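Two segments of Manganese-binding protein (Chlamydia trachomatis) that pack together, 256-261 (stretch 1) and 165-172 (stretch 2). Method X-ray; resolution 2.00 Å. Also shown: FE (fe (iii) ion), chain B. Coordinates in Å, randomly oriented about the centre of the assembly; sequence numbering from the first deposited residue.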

# COMPACT_ATOMS: atom_id res chain seq x y z
N PRO A 256 -6.43 12.91 5.77
CA PRO A 256 -6.45 12.03 4.60
C PRO A 256 -5.66 10.76 4.87
O PRO A 256 -4.75 10.73 5.71
CB PRO A 256 -5.80 12.88 3.50
CG PRO A 256 -4.89 13.82 4.22
CD PRO A 256 -5.52 14.06 5.59
N LEU A 257 -6.03 9.70 4.17
CA LEU A 257 -5.23 8.48 4.19
C LEU A 257 -4.18 8.55 3.09
O LEU A 257 -4.32 9.29 2.12
CB LEU A 257 -6.12 7.25 4.01
CG LEU A 257 -7.22 6.99 5.04
CD1 LEU A 257 -8.00 5.73 4.61
CD2 LEU A 257 -6.61 6.77 6.42
N TYR A 258 -3.12 7.79 3.26
CA TYR A 258 -2.08 7.71 2.23
C TYR A 258 -2.16 6.33 1.61
O TYR A 258 -1.77 5.34 2.23
CB TYR A 258 -0.71 8.03 2.81
CG TYR A 258 -0.63 9.48 3.20
CD1 TYR A 258 -1.24 9.95 4.37
CD2 TYR A 258 0.00 10.41 2.38
CE1 TYR A 258 -1.20 11.29 4.72
CE2 TYR A 258 0.05 11.75 2.73
CZ TYR A 258 -0.55 12.18 3.89
OH TYR A 258 -0.50 13.52 4.23
N SER A 259 -2.68 6.27 0.38
CA SER A 259 -2.92 5.01 -0.31
C SER A 259 -1.71 4.58 -1.15
O SER A 259 -1.18 3.49 -0.98
CB SER A 259 -4.15 5.15 -1.20
OG SER A 259 -3.92 6.20 -2.14
N ASP A 260 -1.30 5.44 -2.08
CA ASP A 260 -0.30 5.08 -3.08
C ASP A 260 1.04 5.75 -2.82
O ASP A 260 1.96 5.63 -3.64
CB ASP A 260 -0.81 5.43 -4.48
CG ASP A 260 -1.92 4.50 -4.96
OD1 ASP A 260 -2.04 3.35 -4.47
OD2 ASP A 260 -2.67 4.94 -5.87
N ASN A 261 1.17 6.46 -1.71
CA ASN A 261 2.38 7.21 -1.46
C ASN A 261 2.61 7.28 0.05
O ASN A 261 1.89 6.67 0.84
CB ASN A 261 2.32 8.61 -2.09
CG ASN A 261 1.26 9.52 -1.45
OD1 ASN A 261 0.31 9.05 -0.82
ND2 ASN A 261 1.42 10.83 -1.63
FE FE B . -3.41 2.62 -5.80
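Stretch 2 165-172: VTGHNAFS

Stretch 2, residues 165-172, lies against stretch 1, residues 256-261, as one irregular segment on another, and the residues that touch are at least 86 positions apart in the same chain. Stretch 1 forms no regular helix or strand. Leu257 and Tyr258 have extended backbone angles (phi/psi -89/157 and -110/106), and the chain then turns at Ser259 (-91/-58) and Asp260 (-107/5) before extending again at Asn261. Stretch 2 begins in a strand at Val165, is extended at Thr166 (-127/178), bends at Gly167 (-68/-53), extends once more at His168 (-130/178), and reaches Phe171, the N-cap position right before a helix that includes Ser172. The two stretches run broadly in the same sense: Leu257 has Thr166 as its nearest CA neighbour at 8.5 Å (CA to CA), and Ser259 has Ala170 at 5.8 Å (CA to CA), so the backbones draw together toward the turn of stretch 1. No hydrogen bond crosses between them, and the contact, 274 Å² summed over both sides, is made by van der Waals packing, mostly of side chains, and by a shared metal.

Within stretch 2 the bend is braced locally. Thr166 OG1 donates to His168 O at 2.6 Å, and the same carbonyl takes a weak bond from Ala170 N at 3.0 Å. Farther along, Ser172 OG donates to Asn169 OD1 at 2.6 Å.

At the apolar end, the CA-to-CB bond of Leu257 points toward stretch 2, and the side chain is in the m,t rotamer. Its CD1 lies 3.8 Å from CZ of Phe171 and 4.2 Å from CG2 of Thr166, so the leucine methyl rests against both the ring and the threonine methyl. The CA-to-CB bond of Phe171 points sideways, but chi1 of -60° (m) brings the end of the ring nearer to stretch 1, where its CZ also lies 4.0 Å from Ser259 CA and 4.1 Å from Tyr258 O. Tyr258 itself points away, so its backbone makes this contact while its phenol ring stays clear of stretch 2.

Ser259 and Ala170 point toward each other, and their CB atoms meet at 3.6 Å. Ser259, in the p rotamer, places OG at the edge of the His168 imidazole, near its plane and 3.2 Å from CE1. This OG is hydrogen-bonded elsewhere in the structure, as is His168 ND1.

The iron ion ties the other end together. His168 NE2 binds FE at 2.2 Å, while Asp260 chelates it through both carboxylate oxygens, OD1 to FE at 2.0 Å and OD2 to FE at 2.4 Å; two further ligand atoms come from elsewhere in the structure. Asp260 starts out sideways, but its m rotamer carries the carboxylate nearer to stretch 2. The 3.0 Å between Asp260 OD2 and His168 NE2 is therefore an approach of two ligands on one metal, not a hydrogen bond. The deposited protein is named a manganese-binding protein, yet the ion modelled here is iron(III).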

# COMPACT_ATOMS: atom_id res chain seq x y z
N VAL A 165 -14.78 2.96 3.64
CA VAL A 165 -15.10 3.62 2.37
C VAL A 165 -13.96 4.57 2.04
O VAL A 165 -13.72 5.54 2.76
CB VAL A 165 -16.45 4.36 2.45
CG1 VAL A 165 -16.76 5.04 1.10
CG2 VAL A 165 -17.59 3.41 2.85
N THR A 166 -13.26 4.32 0.94
CA THR A 166 -12.11 5.13 0.56
C THR A 166 -12.25 5.63 -0.88
O THR A 166 -13.21 5.32 -1.58
CB THR A 166 -10.80 4.34 0.68
OG1 THR A 166 -10.80 3.29 -0.30
CG2 THR A 166 -10.67 3.76 2.10
N GLY A 167 -11.24 6.41 -1.30
CA GLY A 167 -11.27 7.01 -2.62
C GLY A 167 -11.13 6.00 -3.74
O GLY A 167 -11.93 5.99 -4.68
N HIS A 168 -10.08 5.16 -3.68
CA HIS A 168 -9.97 4.01 -4.58
C HIS A 168 -9.65 2.77 -3.76
O HIS A 168 -9.52 2.82 -2.54
CB HIS A 168 -8.96 4.24 -5.73
CG HIS A 168 -7.50 4.10 -5.37
ND1 HIS A 168 -6.85 4.93 -4.48
CD2 HIS A 168 -6.54 3.30 -5.90
CE1 HIS A 168 -5.57 4.61 -4.44
NE2 HIS A 168 -5.35 3.63 -5.29
N ASN A 169 -9.57 1.65 -4.47
CA ASN A 169 -9.43 0.32 -3.88
C ASN A 169 -7.95 0.03 -3.60
O ASN A 169 -7.29 -0.77 -4.26
CB ASN A 169 -10.05 -0.73 -4.80
CG ASN A 169 -10.06 -2.11 -4.18
OD1 ASN A 169 -9.88 -2.25 -2.96
ND2 ASN A 169 -10.26 -3.14 -5.01
N ALA A 170 -7.43 0.71 -2.58
CA ALA A 170 -6.06 0.54 -2.14
C ALA A 170 -5.95 -0.17 -0.79
O ALA A 170 -4.83 -0.46 -0.37
CB ALA A 170 -5.36 1.91 -2.03
N PHE A 171 -7.06 -0.46 -0.12
CA PHE A 171 -7.02 -1.02 1.22
C PHE A 171 -7.68 -2.39 1.31
O PHE A 171 -8.12 -2.81 2.40
CB PHE A 171 -7.65 -0.03 2.21
CG PHE A 171 -6.94 1.31 2.25
CD1 PHE A 171 -7.35 2.36 1.43
CD2 PHE A 171 -5.84 1.50 3.09
CE1 PHE A 171 -6.69 3.59 1.46
CE2 PHE A 171 -5.18 2.73 3.13
CZ PHE A 171 -5.60 3.78 2.32
N SER A 172 -7.75 -3.13 0.20
CA SER A 172 -8.33 -4.47 0.28
C SER A 172 -7.50 -5.41 1.16
O SER A 172 -8.06 -6.18 1.95
CB SER A 172 -8.51 -5.06 -1.12
OG SER A 172 -9.65 -4.50 -1.75